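Local atomic coordinates of DNA polymerase (Pyrobaculum calidifontis, PDB entry 5MDN), a protein that probably catalyses DNA-directed DNA synthesis, adding deoxyribonucleotides to DNA from 2'-deoxyribonucleoside 5'-triphosphates with release of diphosphate, as a member of the family B polymerases. Residues Ala135-Lys140 and Pro145-Val150; Asp217-Phe222 and Leu251-Leu256; Gly124-Ala129 and Leu378-Tyr383; Asp112-Met117 and Leu362-Ala367. All blocks are in the same frame, centred on the assembly; numbering follows the deposited sequence.

Contact 1: Ala135-Lys140 and Pro145-Val150; sequences AREAGK and PLYEVV
Ala135-Lys140 and Pro145-Val150 run antiparallel, the axes of these short strand segments at 150° to each other and 4.4 Å at closest approach, with Arg136 and Glu148 as a hydrogen-bonded pair flanked by the non-hydrogen-bonded pairs Ala135-Val149 and Glu137-Tyr147. Within the Arg136-Glu148 pair, Glu148 N donates to Arg136 O at 2.8 Å, whereas the return bond from Arg136 N to Glu148 O is weak. Past Glu137 the register slips by one residue: Ala138 N reaches Leu146 O at 3.2 Å and Leu146 N reaches Gly139 O at 2.8 Å, so Ala138 and Gly139 together face Leu146 in a beta bulge. On one face of the sheet Arg136 and Glu148 run alongside each other in the same direction. The arginine chain bends at chi3 (58°), which turns NH1 to Glu148 OE1 in a salt bridge of 2.5 Å; the guanidinium and carboxylate planes are 55° apart. The other oxygen, Glu148 OE2, is paired with Arg36. On the opposite face Ala135, Glu137 and Tyr147 gather. Glu137 CB approaches Tyr147 CE2 to 3.6 Å, and Glu137 CA makes an off-centre CH-pi contact with the ring, while Ala135 O sits at the ring's edge. This is a bulged beta hairpin of strands 131-141 and 144-155, at one margin of a five-stranded mixed sheet whose next strand is 30-35.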
loop_
_atom_site.group_PDB
_atom_site.type_symbol
_atom_site.label_atom_id
_atom_site.label_comp_id
_atom_site.label_asym_id
_atom_site.label_seq_id
_atom_site.Cartn_x
_atom_site.Cartn_y
_atom_site.Cartn_z
ATOM N N ALA A 135 15.186 19.967 25.151
ATOM C CA ALA A 135 16.365 19.496 24.437
ATOM C C ALA A 135 17.439 20.572 24.426
ATOM O O ALA A 135 17.191 21.703 23.998
ATOM C CB ALA A 135 16.008 19.088 23.003
ATOM N N ARG A 136 18.627 20.202 24.898
ATOM C CA ARG A 136 19.768 21.105 24.906
ATOM C C ARG A 136 20.345 21.272 23.510
ATOM O O ARG A 136 20.486 20.305 22.760
ATOM C CB ARG A 136 20.850 20.546 25.831
ATOM C CG ARG A 136 20.421 20.380 27.273
ATOM C CD ARG A 136 21.503 19.715 28.114
ATOM N NE ARG A 136 22.774 20.435 28.124
ATOM C CZ ARG A 136 23.850 20.033 27.455
ATOM N NH1 ARG A 136 23.794 18.923 26.732
ATOM N NH2 ARG A 136 24.980 20.726 27.510
ATOM N N GLU A 137 20.683 22.505 23.154
ATOM C CA GLU A 137 21.245 22.746 21.831
ATOM C C GLU A 137 22.753 22.500 21.916
ATOM O O GLU A 137 23.463 23.192 22.657
ATOM C CB GLU A 137 20.881 24.147 21.326
ATOM C CG GLU A 137 21.509 25.333 22.032
ATOM C CD GLU A 137 21.019 26.662 21.478
ATOM O OE1 GLU A 137 19.789 26.888 21.436
ATOM O OE2 GLU A 137 21.872 27.479 21.074
ATOM N N ALA A 138 23.242 21.488 21.198
ATOM C CA ALA A 138 24.638 21.057 21.315
ATOM C C ALA A 138 25.300 21.035 19.936
ATOM O O ALA A 138 25.643 19.980 19.401
ATOM C CB ALA A 138 24.737 19.695 22.002
ATOM N N GLY A 139 25.478 22.222 19.363
ATOM C CA GLY A 139 26.192 22.363 18.108
ATOM C C GLY A 139 25.482 21.710 16.937
ATOM O O GLY A 139 24.386 21.168 17.045
ATOM N N LYS A 140 26.133 21.799 15.782
ATOM C CA LYS A 140 25.611 21.260 14.537
ATOM C C LYS A 140 25.951 19.776 14.381
ATOM O O LYS A 140 26.822 19.228 15.064
ATOM C CB LYS A 140 26.166 22.059 13.357
ATOM C CG LYS A 140 25.743 23.521 13.384
ATOM C CD LYS A 140 26.364 24.329 12.256
ATOM C CE LYS A 140 25.707 24.035 10.920
ATOM N NZ LYS A 140 26.160 24.998 9.876
ATOM N N PRO A 145 21.375 21.803 12.678
ATOM C CA PRO A 145 21.528 22.002 14.125
ATOM C C PRO A 145 21.181 20.730 14.885
ATOM O O PRO A 145 20.124 20.130 14.677
ATOM C CB PRO A 145 20.540 23.133 14.435
ATOM C CG PRO A 145 20.286 23.810 13.125
ATOM C CD PRO A 145 20.417 22.747 12.077
ATOM N N LEU A 146 22.080 20.324 15.774
ATOM C CA LEU A 146 21.888 19.141 16.600
ATOM C C LEU A 146 21.381 19.532 17.983
ATOM O O LEU A 146 21.715 20.595 18.511
ATOM C CB LEU A 146 23.193 18.352 16.722
ATOM C CG LEU A 146 23.184 17.047 17.520
ATOM C CD1 LEU A 146 22.239 16.034 16.891
ATOM C CD2 LEU A 146 24.592 16.475 17.632
ATOM N N TYR A 147 20.567 18.653 18.564
ATOM C CA TYR A 147 19.975 18.870 19.877
ATOM C C TYR A 147 20.027 17.575 20.669
ATOM O O TYR A 147 19.627 16.522 20.162
ATOM C CB TYR A 147 18.517 19.338 19.768
ATOM C CG TYR A 147 18.322 20.791 19.393
ATOM C CD1 TYR A 147 18.507 21.224 18.087
ATOM C CD2 TYR A 147 17.931 21.725 20.344
ATOM C CE1 TYR A 147 18.321 22.549 17.741
ATOM C CE2 TYR A 147 17.743 23.052 20.009
ATOM C CZ TYR A 147 17.939 23.459 18.707
ATOM O OH TYR A 147 17.752 24.779 18.368
ATOM N N GLU A 148 20.522 17.647 21.902
ATOM C CA GLU A 148 20.461 16.515 22.817
ATOM C C GLU A 148 19.119 16.549 23.533
ATOM O O GLU A 148 18.806 17.526 24.220
ATOM C CB GLU A 148 21.591 16.561 23.844
ATOM C CG GLU A 148 22.918 15.986 23.391
ATOM C CD GLU A 148 23.934 15.945 24.520
ATOM O OE1 GLU A 148 23.779 16.721 25.488
ATOM O OE2 GLU A 148 24.877 15.130 24.445
ATOM N N VAL A 149 18.339 15.485 23.389
ATOM C CA VAL A 149 17.023 15.437 24.015
ATOM C C VAL A 149 17.201 15.154 25.501
ATOM O O VAL A 149 18.001 14.296 25.897
ATOM C CB VAL A 149 16.117 14.395 23.334
ATOM C CG1 VAL A 149 16.119 14.597 21.829
ATOM C CG2 VAL A 149 16.523 12.979 23.681
ATOM N N VAL A 150 16.508 15.922 26.331
ATOM C CA VAL A 150 16.470 15.642 27.761
ATOM C C VAL A 150 15.278 14.765 28.114
ATOM O O VAL A 150 15.427 13.727 28.764
ATOM C CB VAL A 150 16.461 16.961 28.561
ATOM C CG1 VAL A 150 16.538 16.678 30.052
ATOM C CG2 VAL A 150 17.610 17.854 28.119
#

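Contact 2: Asp217-Phe222 and Leu251-Leu256; sequences DFVKEF and LRVDRL
Val219 on helix 209-222 meets Val253 in the irregular segment that follows helix 232-247, and this is the buried side of the contact. Branch CG1 of Val219, set anti to its own nitrogen (chi1 173°), projects at Val253, coming within 3.5 Å of Val253 O and 4.0 Å of Val253 CB. Leu166 of strand 165-172 also touches Val219, and Val216 touches Val253, so the valine pair continues the apolar packing of the helix against the central sheet of the exonuclease domain. The other side is thinner and more exposed. There the chains of Lys220 and Arg252, each bent at chi3, cross near their ends, with Lys220 NZ 3.3 Å from Arg252 NH2. Both groups are donors, so the proximity is no bond. A carboxylate stands nearby on the helix: Asp217 forms a salt bridge with Arg213 and a long one, 3.6 Å from Asp217 OD1 to Lys220 NZ. Attraction between the two segments therefore comes mainly from the valine packing, whereas the approach of lysine to arginine is probably unfavourable in itself and partly offset by the negative charge of Asp217.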
loop_
_atom_site.group_PDB
_atom_site.type_symbol
_atom_site.label_atom_id
_atom_site.label_comp_id
_atom_site.label_asym_id
_atom_site.label_seq_id
_atom_site.Cartn_x
_atom_site.Cartn_y
_atom_site.Cartn_z
ATOM N N ASP A 217 22.716 17.472 -7.469
ATOM C CA ASP A 217 22.902 18.886 -7.154
ATOM C C ASP A 217 21.569 19.586 -6.916
ATOM O O ASP A 217 21.470 20.464 -6.051
ATOM C CB ASP A 217 23.682 19.578 -8.271
ATOM C CG ASP A 217 25.165 19.268 -8.225
ATOM O OD1 ASP A 217 25.702 19.127 -7.106
ATOM O OD2 ASP A 217 25.793 19.173 -9.302
ATOM N N PHE A 218 20.532 19.216 -7.674
ATOM C CA PHE A 218 19.232 19.855 -7.493
ATOM C C PHE A 218 18.620 19.496 -6.142
ATOM O O PHE A 218 18.059 20.363 -5.462
ATOM C CB PHE A 218 18.285 19.472 -8.631
ATOM C CG PHE A 218 17.029 20.301 -8.672
ATOM C CD1 PHE A 218 16.989 21.483 -9.394
ATOM C CD2 PHE A 218 15.892 19.904 -7.987
ATOM C CE1 PHE A 218 15.841 22.251 -9.435
ATOM C CE2 PHE A 218 14.741 20.669 -8.023
ATOM C CZ PHE A 218 14.715 21.843 -8.748
ATOM N N VAL A 219 18.697 18.221 -5.750
ATOM C CA VAL A 219 18.162 17.808 -4.454
ATOM C C VAL A 219 18.873 18.546 -3.326
ATOM O O VAL A 219 18.237 19.026 -2.380
ATOM C CB VAL A 219 18.270 16.280 -4.293
ATOM C CG1 VAL A 219 17.882 15.860 -2.881
ATOM C CG2 VAL A 219 17.396 15.576 -5.319
ATOM N N LYS A 220 20.199 18.657 -3.414
ATOM C CA LYS A 220 20.945 19.407 -2.410
ATOM C C LYS A 220 20.623 20.895 -2.480
ATOM O O LYS A 220 20.605 21.579 -1.449
ATOM C CB LYS A 220 22.446 19.174 -2.594
ATOM C CG LYS A 220 22.889 17.732 -2.398
ATOM C CD LYS A 220 24.405 17.623 -2.407
ATOM C CE LYS A 220 24.979 18.058 -3.743
ATOM N NZ LYS A 220 26.448 17.824 -3.819
ATOM N N GLU A 221 20.364 21.406 -3.684
ATOM C CA GLU A 221 20.077 22.825 -3.861
ATOM C C GLU A 221 18.705 23.168 -3.289
ATOM O O GLU A 221 18.554 24.140 -2.538
ATOM C CB GLU A 221 20.145 23.172 -5.354
ATOM C CG GLU A 221 20.084 24.648 -5.718
ATOM C CD GLU A 221 21.300 25.399 -5.210
ATOM O OE1 GLU A 221 22.377 24.768 -5.114
ATOM O OE2 GLU A 221 21.188 26.608 -4.913
ATOM N N PHE A 222 17.691 22.368 -3.633
ATOM C CA PHE A 222 16.325 22.605 -3.178
ATOM C C PHE A 222 16.119 22.188 -1.723
ATOM O O PHE A 222 15.354 22.833 -0.996
ATOM C CB PHE A 222 15.347 21.867 -4.094
ATOM C CG PHE A 222 13.911 21.957 -3.663
ATOM C CD1 PHE A 222 13.308 23.186 -3.453
ATOM C CD2 PHE A 222 13.158 20.808 -3.483
ATOM C CE1 PHE A 222 11.984 23.266 -3.061
ATOM C CE2 PHE A 222 11.837 20.883 -3.093
ATOM C CZ PHE A 222 11.249 22.112 -2.883
ATOM N N LEU A 251 25.638 9.030 -5.401
ATOM C CA LEU A 251 24.236 9.446 -5.358
ATOM C C LEU A 251 23.897 10.009 -3.976
ATOM O O LEU A 251 23.042 9.504 -3.251
ATOM C CB LEU A 251 23.330 8.272 -5.720
ATOM C CG LEU A 251 21.846 8.528 -5.994
ATOM C CD1 LEU A 251 21.656 9.596 -7.063
ATOM C CD2 LEU A 251 21.143 7.237 -6.388
ATOM N N ARG A 252 24.603 11.079 -3.617
ATOM C CA ARG A 252 24.534 11.655 -2.273
ATOM C C ARG A 252 23.378 12.645 -2.226
ATOM O O ARG A 252 23.543 13.835 -2.488
ATOM C CB ARG A 252 25.851 12.324 -1.906
ATOM C CG ARG A 252 27.038 11.384 -1.854
ATOM C CD ARG A 252 28.297 12.145 -1.481
ATOM N NE ARG A 252 28.563 13.239 -2.412
ATOM C CZ ARG A 252 28.343 14.521 -2.137
ATOM N NH1 ARG A 252 27.859 14.871 -0.953
ATOM N NH2 ARG A 252 28.608 15.453 -3.042
ATOM N N VAL A 253 22.190 12.150 -1.880
ATOM C CA VAL A 253 20.988 12.973 -1.889
ATOM C C VAL A 253 20.419 13.243 -0.497
ATOM O O VAL A 253 19.621 14.180 -0.352
ATOM C CB VAL A 253 19.899 12.364 -2.797
ATOM C CG1 VAL A 253 20.356 12.369 -4.246
ATOM C CG2 VAL A 253 19.554 10.959 -2.342
ATOM N N ASP A 254 20.787 12.468 0.522
ATOM C CA ASP A 254 20.194 12.682 1.834
ATOM C C ASP A 254 20.836 13.887 2.527
ATOM O O ASP A 254 21.781 14.502 2.023
ATOM C CB ASP A 254 20.272 11.398 2.669
ATOM C CG ASP A 254 21.677 11.067 3.172
ATOM O OD1 ASP A 254 22.526 11.963 3.358
ATOM O OD2 ASP A 254 21.928 9.867 3.411
ATOM N N ARG A 255 20.310 14.235 3.703
ATOM C CA ARG A 255 20.708 15.465 4.380
ATOM C C ARG A 255 22.066 15.382 5.069
ATOM O O ARG A 255 22.552 16.412 5.549
ATOM C CB ARG A 255 19.630 15.910 5.373
ATOM C CG ARG A 255 18.417 16.514 4.680
ATOM C CD ARG A 255 17.727 17.548 5.563
ATOM N NE ARG A 255 16.653 18.243 4.853
ATOM C CZ ARG A 255 15.357 18.156 5.138
ATOM N NH1 ARG A 255 14.937 17.391 6.135
ATOM N NH2 ARG A 255 14.478 18.845 4.422
ATOM N N LEU A 256 22.682 14.206 5.149
ATOM C CA LEU A 256 24.037 14.077 5.679
ATOM C C LEU A 256 24.996 13.602 4.594
ATOM O O LEU A 256 25.924 12.828 4.848
ATOM C CB LEU A 256 24.084 13.147 6.891
ATOM C CG LEU A 256 23.337 13.544 8.171
ATOM C CD1 LEU A 256 23.628 14.992 8.549
ATOM C CD2 LEU A 256 21.835 13.294 8.069
#

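Contact 3: Gly124-Ala129 and Leu378-Tyr383; sequences GVVPCA and LLRYAY
Arg380 reaches Val125 with a chain extended through chi1 (-159°), which carries CG away from the backbone nitrogen, and through chi2, then bent at chi3 to swing the guanidinium up to the carbonyl. The target lies just past a Schellman motif that ends helix 115-123: Gly124, with positive phi, is its C-prime residue, and Val125 N bonds back to Met120 O. Just beyond this end, Val125 O is the atom that meets helix 370-384. NH1 of Arg380 donates to Val125 O at 2.7 Å with an N-H...O angle of 153°, and NH2 adds a weak bond to the same Val125 O at 3.2 Å. The oxygen lies at the guanidinium edge, close to its plane, yet NH1 stands 60° out of the carbonyl plane, so the bond is not aimed at a lone pair. A single oxygen thus takes both terminal nitrogens, fixing the rotation of the flat group; NH2 also makes a weak bond to Gly359 O. The result ties the turn before strand 131-141 to a helix of the polymerase portion, some 250 residues later. Apolar atoms complete the seat obliquely to the guanidinium: Val126 CG1 is 3.6 Å from Arg380 NH1, and Pro127 CD is 4.1 Å from Arg380 NH2.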
loop_
_atom_site.group_PDB
_atom_site.type_symbol
_atom_site.label_atom_id
_atom_site.label_comp_id
_atom_site.label_asym_id
_atom_site.label_seq_id
_atom_site.Cartn_x
_atom_site.Cartn_y
_atom_site.Cartn_z
ATOM N N GLY A 124 7.111 7.883 23.246
ATOM C CA GLY A 124 5.925 8.568 22.772
ATOM C C GLY A 124 6.170 9.538 21.639
ATOM O O GLY A 124 5.423 10.510 21.493
ATOM N N VAL A 125 7.198 9.301 20.830
ATOM C CA VAL A 125 7.469 10.143 19.670
ATOM C C VAL A 125 6.527 9.731 18.547
ATOM O O VAL A 125 6.569 8.591 18.074
ATOM C CB VAL A 125 8.935 10.028 19.230
ATOM C CG1 VAL A 125 9.214 10.963 18.062
ATOM C CG2 VAL A 125 9.867 10.313 20.393
ATOM N N VAL A 126 5.682 10.657 18.116
ATOM C CA VAL A 126 4.706 10.407 17.061
ATOM C C VAL A 126 5.176 11.129 15.803
ATOM O O VAL A 126 5.371 12.352 15.832
ATOM C CB VAL A 126 3.292 10.855 17.475
ATOM C CG1 VAL A 126 2.709 9.878 18.486
ATOM C CG2 VAL A 126 3.310 12.261 18.067
ATOM N N PRO A 127 5.397 10.423 14.695
ATOM C CA PRO A 127 5.842 11.095 13.470
ATOM C C PRO A 127 4.717 11.905 12.847
ATOM O O PRO A 127 3.533 11.602 13.017
ATOM C CB PRO A 127 6.266 9.935 12.561
ATOM C CG PRO A 127 5.471 8.774 13.038
ATOM C CD PRO A 127 5.238 8.970 14.512
ATOM N N CYS A 128 5.108 12.950 12.117
ATOM C CA CYS A 128 4.159 13.837 11.446
ATOM C C CYS A 128 3.148 14.407 12.438
ATOM O O CYS A 128 1.945 14.458 12.179
ATOM C CB CYS A 128 3.455 13.122 10.293
ATOM S SG CYS A 128 4.551 12.538 8.988
ATOM N N ALA A 129 3.654 14.840 13.590
ATOM C CA ALA A 129 2.841 15.485 14.609
ATOM C C ALA A 129 3.766 16.293 15.504
ATOM O O ALA A 129 4.880 15.856 15.803
ATOM C CB ALA A 129 2.047 14.466 15.433
ATOM N N LEU A 378 -1.001 -1.098 17.324
ATOM C CA LEU A 378 -1.328 -1.855 18.529
ATOM C C LEU A 378 -0.121 -2.010 19.446
ATOM O O LEU A 378 -0.277 -2.033 20.671
ATOM C CB LEU A 378 -1.895 -3.224 18.152
ATOM C CG LEU A 378 -3.232 -3.192 17.406
ATOM C CD1 LEU A 378 -3.700 -4.598 17.072
ATOM C CD2 LEU A 378 -4.284 -2.448 18.216
ATOM N N LEU A 379 1.086 -2.119 18.877
ATOM C CA LEU A 379 2.289 -2.138 19.705
ATOM C C LEU A 379 2.439 -0.838 20.481
ATOM O O LEU A 379 2.857 -0.844 21.644
ATOM C CB LEU A 379 3.529 -2.368 18.845
ATOM C CG LEU A 379 3.801 -3.737 18.231
ATOM C CD1 LEU A 379 5.100 -3.664 17.459
ATOM C CD2 LEU A 379 3.865 -4.803 19.302
ATOM N N ARG A 380 2.102 0.289 19.850
ATOM C CA ARG A 380 2.182 1.574 20.533
ATOM C C ARG A 380 1.151 1.662 21.650
ATOM O O ARG A 380 1.460 2.124 22.754
ATOM C CB ARG A 380 1.994 2.711 19.528
ATOM C CG ARG A 380 2.548 4.053 19.977
ATOM C CD ARG A 380 2.437 5.085 18.868
ATOM N NE ARG A 380 3.566 5.025 17.944
ATOM C CZ ARG A 380 4.587 5.878 17.958
ATOM N NH1 ARG A 380 4.620 6.861 18.846
ATOM N NH2 ARG A 380 5.572 5.751 17.080
ATOM N N TYR A 381 -0.082 1.230 21.379
ATOM C CA TYR A 381 -1.102 1.187 22.423
ATOM C C TYR A 381 -0.737 0.191 23.516
ATOM O O TYR A 381 -0.941 0.461 24.705
ATOM C CB TYR A 381 -2.465 0.839 21.821
ATOM C CG TYR A 381 -3.220 2.029 21.273
ATOM C CD1 TYR A 381 -3.986 2.833 22.109
ATOM C CD2 TYR A 381 -3.174 2.348 19.922
ATOM C CE1 TYR A 381 -4.681 3.922 21.615
ATOM C CE2 TYR A 381 -3.866 3.436 19.419
ATOM C CZ TYR A 381 -4.617 4.219 20.271
ATOM O OH TYR A 381 -5.305 5.301 19.775
ATOM N N ALA A 382 -0.218 -0.980 23.131
ATOM C CA ALA A 382 0.147 -1.993 24.116
ATOM C C ALA A 382 1.183 -1.480 25.108
ATOM O O ALA A 382 1.176 -1.890 26.275
ATOM C CB ALA A 382 0.666 -3.248 23.415
ATOM N N TYR A 383 2.082 -0.593 24.672
ATOM C CA TYR A 383 3.091 -0.065 25.585
ATOM C C TYR A 383 2.458 0.825 26.650
ATOM O O TYR A 383 2.662 0.613 27.852
ATOM C CB TYR A 383 4.166 0.702 24.818
ATOM C CG TYR A 383 5.224 1.270 25.733
ATOM C CD1 TYR A 383 6.187 0.446 26.303
ATOM C CD2 TYR A 383 5.245 2.619 26.052
ATOM C CE1 TYR A 383 7.149 0.953 27.154
ATOM C CE2 TYR A 383 6.203 3.137 26.901
ATOM C CZ TYR A 383 7.154 2.299 27.450
ATOM O OH TYR A 383 8.114 2.804 28.297
#

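Contact 4: Asp112-Met117 and Leu362-Ala367; sequences DIRYYM and LDQVAA
The Tyr116 ring, as modelled, is met by Gln364 at its edge, with OE1 of the amide in the ring plane beside the hydroxyl, although the separation of these two oxygens is doubtful; across this contact neither face of the ring is covered by the segment Leu362-Ala367. Ring and amide are directed at one another with their planes 74° apart, so the amide is not laid flat against the ring. The guanidinium of Arg114 is approached obliquely by the other end of the same amide, at 66° between planes, as the arginine and glutamine chains pass alongside, running in opposite senses. The two ends of one amide thus meet two side chains of the same segment, OE1 the tyrosine and NE2 the arginine. Arg114 occupies the N-cap position of helix 115-123. Its CG and that of Tyr116 both sit between the backbone nitrogen and the carbonyl carbon (chi1 near 70° in each), and this brings both side chains to the glutamine. Tyr116 OH and Gln364 OE1 are modelled 2.3 Å apart, too close to be trusted, and Arg114 NH1 faces Gln364 NE2 at 3.0 Å, donor against donor. At 2.80 Å resolution the oxygen and nitrogen of an amide are hard to tell apart, so its assignment may be open to question. Arg114 NH2 has a clear partner in Tyr265 OH, and Trp376 touches the arginine side chain. Asp363, the residue before Gln364, binds a magnesium ion together with Asp7. The Gln364 side chain lies about 5 Å from that ion, a position consistent with a polar second shell whose amide the metal's charge might polarise.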
loop_
_atom_site.group_PDB
_atom_site.type_symbol
_atom_site.label_atom_id
_atom_site.label_comp_id
_atom_site.label_asym_id
_atom_site.label_seq_id
_atom_site.Cartn_x
_atom_site.Cartn_y
_atom_site.Cartn_z
ATOM N N ASP A 112 11.991 -8.743 18.464
ATOM C CA ASP A 112 12.135 -8.451 17.043
ATOM C C ASP A 112 11.581 -7.077 16.669
ATOM O O ASP A 112 11.144 -6.869 15.534
ATOM C CB ASP A 112 11.457 -9.534 16.207
ATOM C CG ASP A 112 9.971 -9.632 16.477
ATOM O OD1 ASP A 112 9.557 -9.382 17.629
ATOM O OD2 ASP A 112 9.216 -9.952 15.535
ATOM N N ILE A 113 11.589 -6.130 17.601
ATOM C CA ILE A 113 11.092 -4.785 17.332
ATOM C C ILE A 113 12.283 -3.929 16.918
ATOM O O ILE A 113 13.253 -3.796 17.672
ATOM C CB ILE A 113 10.374 -4.188 18.555
ATOM C CG1 ILE A 113 8.925 -4.693 18.676
ATOM C CG2 ILE A 113 10.383 -2.664 18.498
ATOM C CD1 ILE A 113 8.768 -6.186 18.861
ATOM N N ARG A 114 12.223 -3.364 15.711
ATOM C CA ARG A 114 13.348 -2.593 15.200
ATOM C C ARG A 114 13.608 -1.379 16.088
ATOM O O ARG A 114 12.683 -0.769 16.631
ATOM C CB ARG A 114 13.114 -2.185 13.741
ATOM C CG ARG A 114 12.060 -1.137 13.501
ATOM C CD ARG A 114 11.894 -0.908 12.001
ATOM N NE ARG A 114 11.209 -2.023 11.352
ATOM C CZ ARG A 114 10.014 -1.933 10.776
ATOM N NH1 ARG A 114 9.375 -0.772 10.759
ATOM N NH2 ARG A 114 9.459 -3.000 10.218
ATOM N N TYR A 115 14.892 -1.051 16.239
ATOM C CA TYR A 115 15.349 -0.224 17.351
ATOM C C TYR A 115 14.717 1.166 17.340
ATOM O O TYR A 115 14.209 1.629 18.368
ATOM C CB TYR A 115 16.876 -0.140 17.321
ATOM C CG TYR A 115 17.486 0.698 18.419
ATOM C CD1 TYR A 115 17.348 0.335 19.752
ATOM C CD2 TYR A 115 18.241 1.825 18.122
ATOM C CE1 TYR A 115 17.915 1.088 20.762
ATOM C CE2 TYR A 115 18.816 2.580 19.126
ATOM C CZ TYR A 115 18.649 2.209 20.442
ATOM O OH TYR A 115 19.221 2.964 21.441
ATOM N N TYR A 116 14.747 1.861 16.198
ATOM C CA TYR A 116 14.239 3.230 16.195
ATOM C C TYR A 116 12.719 3.296 16.313
ATOM O O TYR A 116 12.187 4.345 16.692
ATOM C CB TYR A 116 14.722 3.988 14.952
ATOM C CG TYR A 116 14.137 3.555 13.627
ATOM C CD1 TYR A 116 14.511 2.356 13.033
ATOM C CD2 TYR A 116 13.236 4.368 12.949
ATOM C CE1 TYR A 116 13.987 1.969 11.814
ATOM C CE2 TYR A 116 12.708 3.990 11.730
ATOM C CZ TYR A 116 13.085 2.790 11.167
ATOM O OH TYR A 116 12.562 2.406 9.955
ATOM N N MET A 117 12.007 2.209 16.003
ATOM C CA MET A 117 10.586 2.146 16.336
ATOM C C MET A 117 10.380 1.884 17.823
ATOM O O MET A 117 9.439 2.413 18.426
ATOM C CB MET A 117 9.889 1.071 15.503
ATOM C CG MET A 117 9.725 1.420 14.034
ATOM S SD MET A 117 8.735 2.900 13.770
ATOM C CE MET A 117 7.197 2.424 14.554
ATOM N N LEU A 362 6.820 8.566 7.597
ATOM C CA LEU A 362 6.165 8.853 6.325
ATOM C C LEU A 362 6.705 7.981 5.197
ATOM O O LEU A 362 5.957 7.626 4.278
ATOM C CB LEU A 362 6.329 10.337 5.987
ATOM C CG LEU A 362 5.437 10.948 4.906
ATOM C CD1 LEU A 362 4.008 10.453 5.048
ATOM C CD2 LEU A 362 5.483 12.467 4.999
ATOM N N ASP A 363 7.994 7.637 5.241
ATOM C CA ASP A 363 8.586 6.798 4.209
ATOM C C ASP A 363 8.191 5.328 4.324
ATOM O O ASP A 363 8.491 4.554 3.407
ATOM C CB ASP A 363 10.113 6.936 4.234
ATOM C CG ASP A 363 10.708 6.705 5.612
ATOM O OD1 ASP A 363 10.402 5.673 6.243
ATOM O OD2 ASP A 363 11.485 7.568 6.072
ATOM N N GLN A 364 7.540 4.921 5.415
ATOM C CA GLN A 364 7.158 3.529 5.616
ATOM C C GLN A 364 5.658 3.285 5.675
ATOM O O GLN A 364 5.234 2.145 5.452
ATOM C CB GLN A 364 7.779 2.979 6.909
ATOM C CG GLN A 364 9.286 2.805 6.866
ATOM C CD GLN A 364 9.884 2.602 8.244
ATOM O OE1 GLN A 364 10.891 3.218 8.599
ATOM N NE2 GLN A 364 9.271 1.725 9.025
ATOM N N VAL A 365 4.853 4.301 6.000
ATOM C CA VAL A 365 3.430 4.085 6.256
ATOM C C VAL A 365 2.741 3.476 5.038
ATOM O O VAL A 365 1.890 2.588 5.170
ATOM C CB VAL A 365 2.764 5.400 6.706
ATOM C CG1 VAL A 365 2.880 6.483 5.635
ATOM C CG2 VAL A 365 1.307 5.158 7.072
ATOM N N ALA A 366 3.098 3.932 3.834
ATOM C CA ALA A 366 2.475 3.398 2.627
ATOM C C ALA A 366 3.120 2.094 2.170
ATOM O O ALA A 366 2.432 1.231 1.612
ATOM C CB ALA A 366 2.538 4.435 1.507
ATOM N N ALA A 367 4.428 1.934 2.388
ATOM C CA ALA A 367 5.110 0.719 1.957
ATOM C C ALA A 367 4.646 -0.501 2.739
ATOM O O ALA A 367 4.617 -1.612 2.196
ATOM C CB ALA A 367 6.622 0.888 2.098
#

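Overall arrangement
Contacts 3 and 4 form one interface: their centres are 11 Å apart and they touch, with Cys128 SG 4.1 Å from Leu362 CD2 and Leu379 CD1 4.1 Å from Ile113 CG1. Their segments alternate along the chain; between them helix 115-123 and the loop after it meet two successive helices, 362-365 and 370-384. The magnesium bound by Asp7 and Asp363 lies beside contact 4, about 10 Å from the Pro127 side chain of contact 3 and about 12 Å from the Val253 side chain of contact 2. Contact 1 is peripheral, its centre 23 Å from those of contacts 2 and 3, yet its strand 131-141 directly follows the turn of contact 3.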